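PDB 4QTO: betaine aldehyde dehydrogenase from Staphylococcus aureus subsp. aureus COL, which catalyses the NAD-dependent oxidation of betaine aldehyde to glycine betaine, as an enzyme of the aldehyde dehydrogenase family. Local coordinates for residues A[449-454]-A[467-472]; A[285-290]-A[455-460]; A[317-322]-A[327-332]; A[292-297]-A[323-328]; A[300-305]-A[335-340]. All coordinates share one frame; numbering follows the deposited sequence. Where two conformers were deposited one is given.

Contact 1 of 5, residues A[449-454]-A[467-472]; sequences KDIGKA and WINDFH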
# COMPACT_ATOMS: atom_id res chain seq x y z
N LYS A 449 16.78 11.82 27.47
CA LYS A 449 17.53 12.53 26.44
C LYS A 449 18.28 11.53 25.56
O LYS A 449 18.75 11.91 24.49
CB LYS A 449 18.51 13.54 27.05
CG LYS A 449 17.79 14.72 27.65
CD LYS A 449 18.64 15.75 28.38
CE LYS A 449 19.11 15.26 29.75
NZ LYS A 449 19.75 16.34 30.56
N ASP A 450 18.40 10.27 26.01
CA ASP A 450 19.05 9.22 25.26
C ASP A 450 17.96 8.64 24.34
O ASP A 450 17.21 7.74 24.71
CB ASP A 450 19.59 8.14 26.22
CG ASP A 450 20.32 6.98 25.52
OD1 ASP A 450 20.19 6.79 24.28
OD2 ASP A 450 20.99 6.24 26.26
N ILE A 451 17.91 9.15 23.12
CA ILE A 451 16.86 8.73 22.17
C ILE A 451 16.98 7.25 21.79
O ILE A 451 15.97 6.56 21.59
CB ILE A 451 16.82 9.66 20.93
CG1 ILE A 451 16.73 11.14 21.36
CG2 ILE A 451 15.67 9.25 20.01
CD1 ILE A 451 15.57 11.45 22.29
N GLY A 452 18.21 6.73 21.71
CA GLY A 452 18.38 5.30 21.43
C GLY A 452 17.73 4.44 22.50
O GLY A 452 17.06 3.43 22.21
N LYS A 453 17.92 4.82 23.76
CA LYS A 453 17.30 4.09 24.87
C LYS A 453 15.77 4.20 24.82
O LYS A 453 15.05 3.22 25.00
CB LYS A 453 17.82 4.59 26.23
CG LYS A 453 17.17 3.89 27.42
CD LYS A 453 17.90 4.18 28.73
CE LYS A 453 17.75 5.63 29.13
NZ LYS A 453 18.67 5.97 30.26
N ALA A 454 15.28 5.42 24.59
CA ALA A 454 13.84 5.63 24.51
C ALA A 454 13.22 4.76 23.42
O ALA A 454 12.13 4.17 23.62
CB ALA A 454 13.51 7.07 24.27
N TRP A 467 4.74 7.60 23.11
CA TRP A 467 5.32 8.90 22.90
C TRP A 467 6.75 8.91 23.46
O TRP A 467 7.00 8.41 24.57
CB TRP A 467 4.54 9.99 23.62
CG TRP A 467 3.12 10.07 23.21
CD1 TRP A 467 2.64 10.43 21.99
CD2 TRP A 467 1.97 9.80 24.02
NE1 TRP A 467 1.28 10.38 21.97
CE2 TRP A 467 0.84 10.00 23.22
CE3 TRP A 467 1.79 9.37 25.34
CZ2 TRP A 467 -0.46 9.82 23.70
CZ3 TRP A 467 0.50 9.21 25.81
CH2 TRP A 467 -0.60 9.45 25.01
N ILE A 468 7.68 9.46 22.70
CA ILE A 468 9.07 9.66 23.17
C ILE A 468 9.20 11.15 23.44
O ILE A 468 9.08 11.98 22.54
CB ILE A 468 10.11 9.14 22.18
CG1 ILE A 468 10.02 7.60 22.13
CG2 ILE A 468 11.50 9.62 22.61
CD1 ILE A 468 10.86 6.95 21.06
N ASN A 469 9.43 11.48 24.72
CA ASN A 469 9.55 12.86 25.15
C ASN A 469 8.32 13.74 24.85
O ASN A 469 8.44 14.91 24.45
CB ASN A 469 10.84 13.51 24.68
CG ASN A 469 12.06 12.85 25.29
OD1 ASN A 469 12.07 12.50 26.47
ND2 ASN A 469 13.10 12.63 24.47
N ASP A 470 7.14 13.16 25.06
CA ASP A 470 5.88 13.87 24.92
C ASP A 470 4.84 13.08 25.68
O ASP A 470 5.11 11.96 26.15
CB ASP A 470 5.50 14.04 23.44
CG ASP A 470 4.71 15.32 23.17
OD1 ASP A 470 3.91 15.77 24.03
OD2 ASP A 470 4.90 15.88 22.06
N PHE A 471 3.66 13.68 25.84
CA PHE A 471 2.54 12.99 26.44
C PHE A 471 1.26 13.60 25.86
O PHE A 471 1.14 14.82 25.81
CB PHE A 471 2.52 13.04 28.01
CG PHE A 471 1.79 11.89 28.59
CD1 PHE A 471 0.42 11.87 28.55
CD2 PHE A 471 2.48 10.78 29.07
CE1 PHE A 471 -0.26 10.76 28.97
CE2 PHE A 471 1.78 9.66 29.46
CZ PHE A 471 0.41 9.67 29.42
N HIS A 472 0.36 12.73 25.39
CA HIS A 472 -0.98 13.04 24.86
C HIS A 472 -1.22 13.11 23.34
O HIS A 472 -2.36 12.91 22.93
CB HIS A 472 -1.66 14.29 25.47
CG HIS A 472 -2.14 14.13 26.89
ND1 HIS A 472 -3.07 13.17 27.27
CD2 HIS A 472 -1.86 14.84 28.01
CE1 HIS A 472 -3.34 13.31 28.56
NE2 HIS A 472 -2.61 14.31 29.03
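Ala454 and Ile468 form the apolar part of this contact. The methyl CB of Ala454 lies 3.6 Å from Ile468 CG2. Ile468 holds its CG2 anti to the backbone N and its CG1 anti to the carbonyl carbon (chi1 -68°), and both carbons come near the alanine methyl. The tip of the isoleucine ends near the carbonyl of Ala454, with Ile468 CD1 4.0 Å from Ala454 O. Ile451 adds a longer apolar approach, its CD1 4.5 Å from Ile468 CG2.

The same Ile451 CD1 meets the amide end of Asn469, at 3.5 Å from Asn469 ND2. This is packing against a polar atom. The nitrogen is satisfied elsewhere, because Asn469 ND2 donates to Ser448 O, and this bond fixes the amide beside the helix start.

Within each segment a side chain also accepts from a nearby backbone N-H. Asp450 is the N-cap of helix 451-460, and its OD1 accepts from Lys453 N at 3.1 Å. The donor comes from above the carboxylate plane. In the loop after the strand, Asp470 OD1 accepts from Phe471 N at 2.8 Å through its anti lone pair.

Strand 443-447, helix 451-460 and strand 465-468 make a beta-alpha-beta unit, and the contact packs the first turn of the helix against the end of the second strand. Ala454 also packs on Val446 of the first strand. On its other side, strand 465-468 pairs in parallel with a strand of the second subunit, which carries the sheet across the interface.

Contact 2 of 5, residues A[285-290]-A[455-460]; sequences PNIIFD and QRVANK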
# COMPACT_ATOMS: atom_id res chain seq x y z
N PRO A 285 1.35 4.02 31.25
CA PRO A 285 2.60 4.36 31.92
C PRO A 285 3.27 5.62 31.41
O PRO A 285 3.30 5.86 30.21
CB PRO A 285 3.46 3.14 31.65
CG PRO A 285 3.02 2.67 30.30
CD PRO A 285 1.54 2.93 30.28
N ASN A 286 3.89 6.37 32.33
CA ASN A 286 4.69 7.55 31.99
C ASN A 286 6.05 7.23 32.60
O ASN A 286 6.23 7.30 33.83
CB ASN A 286 4.05 8.78 32.58
CG ASN A 286 4.75 10.05 32.16
OD1 ASN A 286 5.83 9.99 31.54
ND2 ASN A 286 4.17 11.19 32.48
N ILE A 287 7.00 6.79 31.77
CA ILE A 287 8.28 6.29 32.22
C ILE A 287 9.34 7.40 32.14
O ILE A 287 9.64 7.91 31.05
CB ILE A 287 8.72 5.11 31.33
CG1 ILE A 287 7.67 3.99 31.38
CG2 ILE A 287 10.07 4.59 31.74
CD1 ILE A 287 7.89 2.89 30.37
N ILE A 288 9.92 7.72 33.28
CA ILE A 288 10.87 8.82 33.39
C ILE A 288 12.23 8.32 33.86
O ILE A 288 12.38 7.85 34.99
CB ILE A 288 10.31 9.88 34.35
CG1 ILE A 288 8.91 10.35 33.90
CG2 ILE A 288 11.28 11.04 34.49
CD1 ILE A 288 8.22 11.19 34.94
N PHE A 289 13.20 8.38 32.97
CA PHE A 289 14.58 7.98 33.29
C PHE A 289 15.36 9.09 33.96
O PHE A 289 15.00 10.28 33.85
CB PHE A 289 15.29 7.53 32.03
CG PHE A 289 14.89 6.16 31.56
CD1 PHE A 289 15.55 5.05 32.06
CD2 PHE A 289 13.86 5.97 30.67
CE1 PHE A 289 15.20 3.78 31.66
CE2 PHE A 289 13.51 4.70 30.25
CZ PHE A 289 14.19 3.59 30.76
N ASP A 290 16.47 8.72 34.62
CA ASP A 290 17.29 9.71 35.31
C ASP A 290 18.01 10.67 34.36
O ASP A 290 18.53 11.68 34.80
CB ASP A 290 18.18 9.10 36.40
CG ASP A 290 19.26 8.21 35.91
OD1 ASP A 290 19.66 8.30 34.72
OD2 ASP A 290 19.77 7.42 36.76
N GLN A 455 13.90 4.67 22.28
CA GLN A 455 13.44 3.83 21.16
C GLN A 455 13.44 2.33 21.55
O GLN A 455 12.51 1.61 21.23
CB GLN A 455 14.28 4.11 19.91
CG GLN A 455 13.98 5.50 19.33
CD GLN A 455 14.87 5.95 18.21
OE1 GLN A 455 14.36 6.46 17.20
NE2 GLN A 455 16.20 5.81 18.38
N ARG A 456 14.47 1.87 22.27
CA ARG A 456 14.50 0.48 22.73
C ARG A 456 13.32 0.17 23.63
O ARG A 456 12.66 -0.88 23.51
CB ARG A 456 15.75 0.12 23.55
CG ARG A 456 17.03 -0.01 22.79
CD ARG A 456 18.06 -0.72 23.67
NE ARG A 456 18.41 0.02 24.90
CZ ARG A 456 19.31 0.99 24.97
NH1 ARG A 456 19.99 1.43 23.91
NH2 ARG A 456 19.59 1.54 26.14
N VAL A 457 13.06 1.07 24.56
CA VAL A 457 11.94 0.89 25.47
C VAL A 457 10.62 0.91 24.67
O VAL A 457 9.74 0.05 24.84
CB VAL A 457 11.95 1.93 26.59
CG1 VAL A 457 10.69 1.89 27.42
CG2 VAL A 457 13.19 1.73 27.45
N ALA A 458 10.44 1.90 23.80
CA ALA A 458 9.19 1.99 23.03
C ALA A 458 8.89 0.71 22.25
O ALA A 458 7.74 0.30 22.17
CB ALA A 458 9.24 3.18 22.09
N ASN A 459 9.91 0.08 21.69
CA ASN A 459 9.68 -1.13 20.94
C ASN A 459 9.22 -2.31 21.78
O ASN A 459 8.59 -3.24 21.25
CB ASN A 459 10.92 -1.46 20.12
CG ASN A 459 11.01 -0.61 18.85
OD1 ASN A 459 10.13 -0.68 17.96
ND2 ASN A 459 12.04 0.22 18.76
N LYS A 460 9.51 -2.27 23.08
CA LYS A 460 9.13 -3.34 24.00
C LYS A 460 7.83 -3.12 24.78
O LYS A 460 7.33 -4.07 25.40
CB LYS A 460 10.27 -3.66 24.96
CG LYS A 460 11.48 -4.28 24.26
CD LYS A 460 12.39 -4.96 25.27
CE LYS A 460 13.43 -5.87 24.61
NZ LYS A 460 14.46 -5.08 23.89
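The seven-stranded, mostly parallel sheet here is consistent with the catalytic domain of aldehyde dehydrogenases. Helix 451-460 packs on its strand 285-288, where Ile287 of the strand and Phe289 just after it meet Val457. Ile287 and Phe289 are separated by one position, and both point toward the helix. Ile288, between them, packs on the other face against Ile325 and Phe329 of helix 323-337.

The contact is small and wholly apolar. All three touching residues are buried. Ile287 and Val457 meet end to end, with Ile287 CD1 4.2 Å from Val457 CG1. With CG1 anti to its backbone N (chi1 171°), Val457 turns CG1 to Ile287 and CG2 to the ring of Phe289.

Val446 of the adjacent strand 443-447 touches both Phe289 and Val457. The Phe289 ring also makes an edge-to-face contact with Phe425, and Ala435 of helix 428-436 touches Ile287.

Phe289 and Val457 lie alongside, pointing opposite ways. The methyl approaches the far end of the ring obliquely, with Val457 CG2 3.9 Å from Phe289 CZ and 4.1 Å from Phe289 CE2.

Contact 3 of 5, residues A[317-322]-A[327-332]; sequences SRILVQ and DKFEQA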
# COMPACT_ATOMS: atom_id res chain seq x y z
N SER A 317 -1.73 7.93 34.23
CA SER A 317 -1.97 7.72 35.64
C SER A 317 -0.91 6.89 36.36
O SER A 317 -0.89 6.91 37.60
CB SER A 317 -3.30 7.00 35.84
OG SER A 317 -3.26 5.68 35.34
N ARG A 318 -0.07 6.18 35.62
CA ARG A 318 0.92 5.30 36.22
C ARG A 318 2.32 5.82 35.95
O ARG A 318 2.92 5.51 34.91
CB ARG A 318 0.76 3.87 35.73
CG ARG A 318 1.65 2.90 36.47
CD ARG A 318 1.52 1.49 35.96
NE ARG A 318 2.30 0.59 36.81
CZ ARG A 318 2.28 -0.73 36.69
NH1 ARG A 318 1.55 -1.30 35.74
NH2 ARG A 318 2.98 -1.49 37.53
N ILE A 319 2.85 6.59 36.89
CA ILE A 319 4.19 7.16 36.69
C ILE A 319 5.21 6.14 37.18
O ILE A 319 5.10 5.59 38.29
CB ILE A 319 4.37 8.50 37.38
CG1 ILE A 319 3.39 9.54 36.82
CG2 ILE A 319 5.83 8.95 37.26
CD1 ILE A 319 3.24 10.79 37.63
N LEU A 320 6.19 5.86 36.34
CA LEU A 320 7.30 4.94 36.64
C LEU A 320 8.55 5.79 36.53
O LEU A 320 8.89 6.27 35.45
CB LEU A 320 7.35 3.78 35.66
CG LEU A 320 6.21 2.81 35.75
CD1 LEU A 320 6.07 1.90 34.56
CD2 LEU A 320 6.39 1.99 36.99
N VAL A 321 9.23 6.02 37.66
CA VAL A 321 10.38 6.94 37.69
C VAL A 321 11.62 6.21 38.20
O VAL A 321 11.56 5.37 39.13
CB VAL A 321 10.07 8.21 38.54
CG1 VAL A 321 9.75 7.86 39.97
CG2 VAL A 321 11.23 9.20 38.47
N GLN A 322 12.75 6.47 37.58
CA GLN A 322 13.96 5.77 37.96
C GLN A 322 14.29 6.03 39.44
O GLN A 322 14.21 7.16 39.89
CB GLN A 322 15.11 6.11 36.98
CG GLN A 322 16.25 5.13 37.09
CD GLN A 322 17.07 5.06 35.81
OE1 GLN A 322 17.12 5.99 34.99
NE2 GLN A 322 17.67 3.90 35.59
N ASP A 327 12.96 10.40 44.57
CA ASP A 327 12.68 11.38 45.62
C ASP A 327 12.61 12.83 45.08
O ASP A 327 11.70 13.58 45.42
CB ASP A 327 13.69 11.25 46.74
CG ASP A 327 13.58 9.93 47.46
OD1 ASP A 327 12.49 9.31 47.44
OD2 ASP A 327 14.54 9.53 48.13
N LYS A 328 13.56 13.20 44.23
CA LYS A 328 13.59 14.52 43.59
C LYS A 328 12.30 14.74 42.79
O LYS A 328 11.66 15.81 42.85
CB LYS A 328 14.81 14.55 42.64
CG LYS A 328 15.02 15.82 41.84
CD LYS A 328 16.09 15.66 40.79
CE LYS A 328 16.31 16.96 40.05
NZ LYS A 328 17.38 16.86 39.02
N PHE A 329 11.94 13.72 42.02
CA PHE A 329 10.74 13.78 41.20
C PHE A 329 9.44 13.92 42.03
O PHE A 329 8.61 14.80 41.74
CB PHE A 329 10.63 12.59 40.28
CG PHE A 329 9.36 12.59 39.48
CD1 PHE A 329 9.24 13.37 38.33
CD2 PHE A 329 8.26 11.88 39.93
CE1 PHE A 329 8.05 13.44 37.64
CE2 PHE A 329 7.07 11.90 39.21
CZ PHE A 329 6.98 12.68 38.07
N GLU A 330 9.29 13.07 43.03
CA GLU A 330 8.08 13.13 43.86
C GLU A 330 7.94 14.51 44.50
O GLU A 330 6.86 15.10 44.49
CB GLU A 330 8.06 12.05 44.94
CG GLU A 330 7.84 10.66 44.39
CD GLU A 330 7.89 9.55 45.42
OE1 GLU A 330 8.06 9.85 46.63
OE2 GLU A 330 7.77 8.39 45.02
N GLN A 331 9.03 15.03 45.05
CA GLN A 331 8.95 16.34 45.65
C GLN A 331 8.54 17.43 44.66
O GLN A 331 7.71 18.29 44.97
CB GLN A 331 10.26 16.70 46.34
CG GLN A 331 10.04 17.97 47.13
CD GLN A 331 8.92 17.75 48.18
OE1 GLN A 331 9.08 16.89 49.04
NE2 GLN A 331 7.75 18.45 48.05
N ALA A 332 9.13 17.40 43.48
CA ALA A 332 8.83 18.41 42.47
C ALA A 332 7.38 18.32 41.97
O ALA A 332 6.70 19.34 41.83
CB ALA A 332 9.79 18.28 41.30
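Phe329 carries this contact, and Ile319 and Val321 are the two strand residues that receive its ring. Phe329 stands on helix 323-337 and points toward the strand. Its CG is anti to the backbone N (chi1 176°), which extends the ring away from the helix and across both strand side chains.

Ile319 meets the outer part of the ring. Its branch methyl does the touching, with Ile319 CG2 3.7 Å from Phe329 CE2 and 4.0 Å from Phe329 CZ. Val321 meets the base of the same side chain. Val321 CG2 lies 3.9 Å from Phe329 CB and 4.0 Å from Phe329 CG. Both methyls reach the ring obliquely.

Ile319 and Val321 are two positions apart on strand 318-322, and both face the helix. Leu320, between them, points away and packs on Pro285 and Ile287 at the other face of the sheet. The chain passes from the strand into helix 323-337 within a few residues, and the helix lies back over the strand.

Other elements close round the ring. Ile288 of the neighbouring strand and Ala301 of helix 294-306 also touch Phe329.

All three touching side chains are buried and purely hydrocarbon. No directional bond joins these two segments, so the contact depends on the fit of hydrocarbon surfaces and exclusion of water.

Contact 4 of 5, residues A[292-297]-A[323-328]; sequences ADFELA and NSIKDK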
# COMPACT_ATOMS: atom_id res chain seq x y z
N ALA A 292 16.26 11.99 31.68
CA ALA A 292 15.24 12.82 31.10
C ALA A 292 15.56 14.28 31.36
O ALA A 292 16.29 14.62 32.33
CB ALA A 292 13.92 12.52 31.74
N ASP A 293 15.04 15.15 30.51
CA ASP A 293 15.01 16.60 30.77
C ASP A 293 14.04 16.67 31.96
O ASP A 293 12.82 16.42 31.83
CB ASP A 293 14.49 17.32 29.54
CG ASP A 293 14.27 18.80 29.74
OD1 ASP A 293 13.99 19.25 30.88
OD2 ASP A 293 14.28 19.51 28.69
N PHE A 294 14.57 16.98 33.15
CA PHE A 294 13.78 16.88 34.37
C PHE A 294 12.59 17.81 34.44
O PHE A 294 11.47 17.36 34.75
CB PHE A 294 14.70 17.05 35.60
CG PHE A 294 13.98 16.87 36.89
CD1 PHE A 294 13.72 15.61 37.38
CD2 PHE A 294 13.51 17.97 37.56
CE1 PHE A 294 13.02 15.44 38.59
CE2 PHE A 294 12.84 17.81 38.77
CZ PHE A 294 12.59 16.55 39.26
N GLU A 295 12.79 19.09 34.13
CA GLU A 295 11.64 20.00 34.17
C GLU A 295 10.61 19.67 33.11
O GLU A 295 9.41 19.85 33.33
CB GLU A 295 12.06 21.46 34.18
CG GLU A 295 12.77 21.87 35.50
CD GLU A 295 11.94 21.70 36.82
OE1 GLU A 295 12.57 21.74 37.93
OE2 GLU A 295 10.69 21.52 36.84
N LEU A 296 11.04 19.14 31.96
CA LEU A 296 10.08 18.68 30.96
C LEU A 296 9.25 17.51 31.51
O LEU A 296 8.03 17.45 31.32
CB LEU A 296 10.83 18.22 29.70
CG LEU A 296 9.93 17.63 28.60
CD1 LEU A 296 9.07 18.68 27.93
CD2 LEU A 296 10.80 16.93 27.56
N ALA A 297 9.93 16.57 32.18
CA ALA A 297 9.27 15.38 32.71
C ALA A 297 8.27 15.73 33.78
O ALA A 297 7.19 15.11 33.86
CB ALA A 297 10.28 14.39 33.24
N ASN A 323 14.67 4.96 40.16
CA ASN A 323 14.92 5.07 41.59
C ASN A 323 15.86 6.19 41.96
O ASN A 323 15.67 6.86 43.00
CB ASN A 323 15.44 3.74 42.17
CG ASN A 323 14.36 2.69 42.26
OD1 ASN A 323 13.18 2.99 42.51
ND2 ASN A 323 14.75 1.43 42.10
N SER A 324 16.89 6.39 41.15
CA SER A 324 17.88 7.41 41.41
C SER A 324 17.35 8.83 41.53
O SER A 324 17.94 9.67 42.24
CB SER A 324 18.97 7.34 40.33
OG SER A 324 18.37 7.43 39.05
N ILE A 325 16.25 9.13 40.84
CA ILE A 325 15.62 10.45 40.88
C ILE A 325 14.21 10.45 41.46
O ILE A 325 13.52 11.47 41.40
CB ILE A 325 15.61 11.16 39.52
CG1 ILE A 325 14.86 10.38 38.43
CG2 ILE A 325 17.05 11.45 39.08
CD1 ILE A 325 14.33 11.23 37.29
N LYS A 326 13.80 9.32 42.02
CA LYS A 326 12.43 9.21 42.50
C LYS A 326 12.09 10.22 43.58
O LYS A 326 11.04 10.85 43.51
CB LYS A 326 12.19 7.78 42.99
CG LYS A 326 10.81 7.54 43.54
CD LYS A 326 10.68 6.06 43.82
CE LYS A 326 9.38 5.70 44.45
NZ LYS A 326 9.35 6.16 45.86
N ASP A 327 12.96 10.40 44.57
CA ASP A 327 12.68 11.38 45.62
C ASP A 327 12.61 12.83 45.08
O ASP A 327 11.70 13.58 45.42
CB ASP A 327 13.69 11.25 46.74
CG ASP A 327 13.58 9.93 47.46
OD1 ASP A 327 12.49 9.31 47.44
OD2 ASP A 327 14.54 9.53 48.13
N LYS A 328 13.56 13.20 44.23
CA LYS A 328 13.59 14.52 43.59
C LYS A 328 12.30 14.74 42.79
O LYS A 328 11.66 15.81 42.85
CB LYS A 328 14.81 14.55 42.64
CG LYS A 328 15.02 15.82 41.84
CD LYS A 328 16.09 15.66 40.79
CE LYS A 328 16.31 16.96 40.05
NZ LYS A 328 17.38 16.86 39.02
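Asp293 O accepts from Ala297 N at 2.9 Å, and Asp293 OD1 accepts from Leu296 N at 3.1 Å, a capping bond that places Phe294 at the helix start, where it meets Lys328 across the contact. The N-H...O angle of the capping bond is 162°, and the donor lies above the carboxylate plane.

Phe294 has CG anti to its backbone N (chi1 -176°), which directs the ring at helix 323-337. The extended chain of Lys328 crosses one face of it. Lys328 CE sits 3.6 Å from the centroid of the Phe294 ring, almost on the ring normal, as a CH-pi contact. Lys328 NZ lies 4.2 Å from the same centroid, in a cation-pi interaction. Nearer its root, Lys328 CG is 3.6 Å from Phe294 CZ. Lys328 is exposed and has two conformers, so the place of its ammonium group is less certain than that of the ring.

Ile325 comes to the ring edge instead, with Ile325 CD1 4.4 Å from Phe294 CD1. Phe294 also packs on Phe329 and Ala332, one or two turns further along that helix.

The arrangement is a surface contact between the N-terminal ends of two helices. Helices 294-306 and 323-337 lie side by side on one face of the sheet, as in layered alpha/beta folds.

Contact 5 of 5, residues A[300-305]-A[335-340]; sequences QALNGG and DRVKKI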
# COMPACT_ATOMS: atom_id res chain seq x y z
N GLN A 300 5.26 17.39 31.93
CA GLN A 300 4.48 16.40 31.22
C GLN A 300 3.82 15.38 32.15
O GLN A 300 2.80 14.78 31.78
CB GLN A 300 5.30 15.73 30.11
CG GLN A 300 5.63 16.71 28.98
CD GLN A 300 4.45 16.97 28.06
OE1 GLN A 300 3.28 17.04 28.49
NE2 GLN A 300 4.73 17.11 26.79
N ALA A 301 4.33 15.19 33.37
CA ALA A 301 3.69 14.28 34.30
C ALA A 301 2.40 14.97 34.80
O ALA A 301 1.37 14.32 34.98
CB ALA A 301 4.60 13.95 35.48
N LEU A 302 2.47 16.27 35.01
CA LEU A 302 1.27 17.04 35.38
C LEU A 302 0.25 16.98 34.24
O LEU A 302 -0.94 16.74 34.46
CB LEU A 302 1.63 18.49 35.67
CG LEU A 302 2.48 18.74 36.92
CD1 LEU A 302 3.21 20.07 36.80
CD2 LEU A 302 1.66 18.66 38.19
N ASN A 303 0.72 17.20 33.02
CA ASN A 303 -0.18 17.18 31.87
C ASN A 303 -0.81 15.81 31.71
O ASN A 303 -2.03 15.68 31.49
CB ASN A 303 0.56 17.61 30.61
CG ASN A 303 1.13 19.02 30.72
OD1 ASN A 303 0.63 19.86 31.48
ND2 ASN A 303 2.19 19.28 29.98
N GLY A 304 0.01 14.78 31.81
CA GLY A 304 -0.49 13.44 31.71
C GLY A 304 -1.51 13.09 32.77
O GLY A 304 -2.51 12.41 32.48
N GLY A 305 -1.30 13.56 34.00
CA GLY A 305 -2.19 13.18 35.05
C GLY A 305 -3.49 13.95 35.17
O GLY A 305 -4.50 13.39 35.57
N ASP A 335 4.91 19.45 44.85
CA ASP A 335 4.93 20.91 44.98
C ASP A 335 4.10 21.58 43.88
O ASP A 335 3.42 22.59 44.13
CB ASP A 335 6.38 21.43 44.89
CG ASP A 335 7.21 21.11 46.11
OD1 ASP A 335 6.69 20.48 47.07
OD2 ASP A 335 8.42 21.46 46.11
N ARG A 336 4.14 21.04 42.65
CA ARG A 336 3.37 21.62 41.58
C ARG A 336 1.88 21.30 41.71
O ARG A 336 1.03 22.14 41.39
CB ARG A 336 3.89 21.13 40.22
CG ARG A 336 5.26 21.65 39.85
CD ARG A 336 5.25 23.12 39.44
NE ARG A 336 4.55 23.37 38.19
CZ ARG A 336 5.06 23.14 36.98
NH1 ARG A 336 6.28 22.62 36.85
NH2 ARG A 336 4.34 23.43 35.91
N VAL A 337 1.57 20.07 42.11
CA VAL A 337 0.17 19.66 42.25
C VAL A 337 -0.57 20.58 43.22
O VAL A 337 -1.73 20.92 42.99
CB VAL A 337 0.04 18.18 42.64
CG1 VAL A 337 -1.38 17.82 43.06
CG2 VAL A 337 0.47 17.31 41.47
N LYS A 338 0.13 21.03 44.25
CA LYS A 338 -0.46 21.96 45.24
C LYS A 338 -0.88 23.30 44.64
O LYS A 338 -1.73 24.00 45.22
CB LYS A 338 0.52 22.23 46.38
CG LYS A 338 0.77 21.03 47.28
CD LYS A 338 1.85 21.35 48.30
CE LYS A 338 2.07 20.18 49.24
NZ LYS A 338 3.18 20.49 50.19
N LYS A 339 -0.30 23.68 43.51
CA LYS A 339 -0.55 24.96 42.87
C LYS A 339 -1.60 24.90 41.75
O LYS A 339 -1.94 25.93 41.21
CB LYS A 339 0.74 25.50 42.27
CG LYS A 339 1.90 25.68 43.25
CD LYS A 339 3.10 26.24 42.52
CE LYS A 339 4.38 26.17 43.33
NZ LYS A 339 4.26 26.89 44.62
N ILE A 340 -2.07 23.71 41.38
CA ILE A 340 -3.03 23.57 40.30
C ILE A 340 -4.30 24.35 40.61
O ILE A 340 -4.86 24.22 41.70
CB ILE A 340 -3.37 22.09 40.01
CG1 ILE A 340 -2.12 21.35 39.46
CG2 ILE A 340 -4.52 21.97 39.03
CD1 ILE A 340 -2.33 19.88 39.20
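Leu302 packs on the last part of helix 323-337, joining two neighbouring helices on one face of the alpha/beta sheet. The tight part is between Leu302 and Arg336, whose side chains cross at about a right angle. Leu302 CD1 lies over one face of the guanidinium, 3.6 Å from Arg336 CZ. Leu302 CD1 is also 3.6 Å from Arg336 CB. Bends at chi2 and chi3 (-74° and -67°) bring the guanidinium back over the same methyl.

Two bonds to the second subunit hold the guanidinium in place. Arg336 NE donates to Ser519 O and Arg336 NH2 to Phe518 O, both of that subunit. The leucine thus backs a charged group that is buried at the interface.

The other methyl turns to Val337 and Ile340. Leu302 CD2 is 3.7 Å from Val337 CG2. A type I turn from Val337 to Ile340 brings this last residue round. Lys338 and Lys339, inside the turn, are on the exposed side. The approach to Ile340 is the looser one, with Leu302 CD2 4.3 Å from Ile340 CD1.

In the fold
All five contacts belong to the same sheet and the helices on its two faces. Contacts 1 and 2 share helix 451-460 on one face, with centres 7 Å apart. Contacts 3, 4 and 5 share helix 323-337 on the other. The centres of contacts 3 and 4 are 7 Å apart, and those of contacts 3 and 5 are 11 Å apart. Strands 285-288 and 318-322 are neighbours, and Ile288 N to Leu320 O at 2.8 Å is a probable hydrogen bond between contacts 2 and 3. His472 NE2 lies 2.9 Å from Asn303 O, tying contact 1 to contact 5. Cys313, seen modified and probably the catalytic cysteine as in other aldehyde dehydrogenases, lies in the chain between helix 294-306 and strand 318-322.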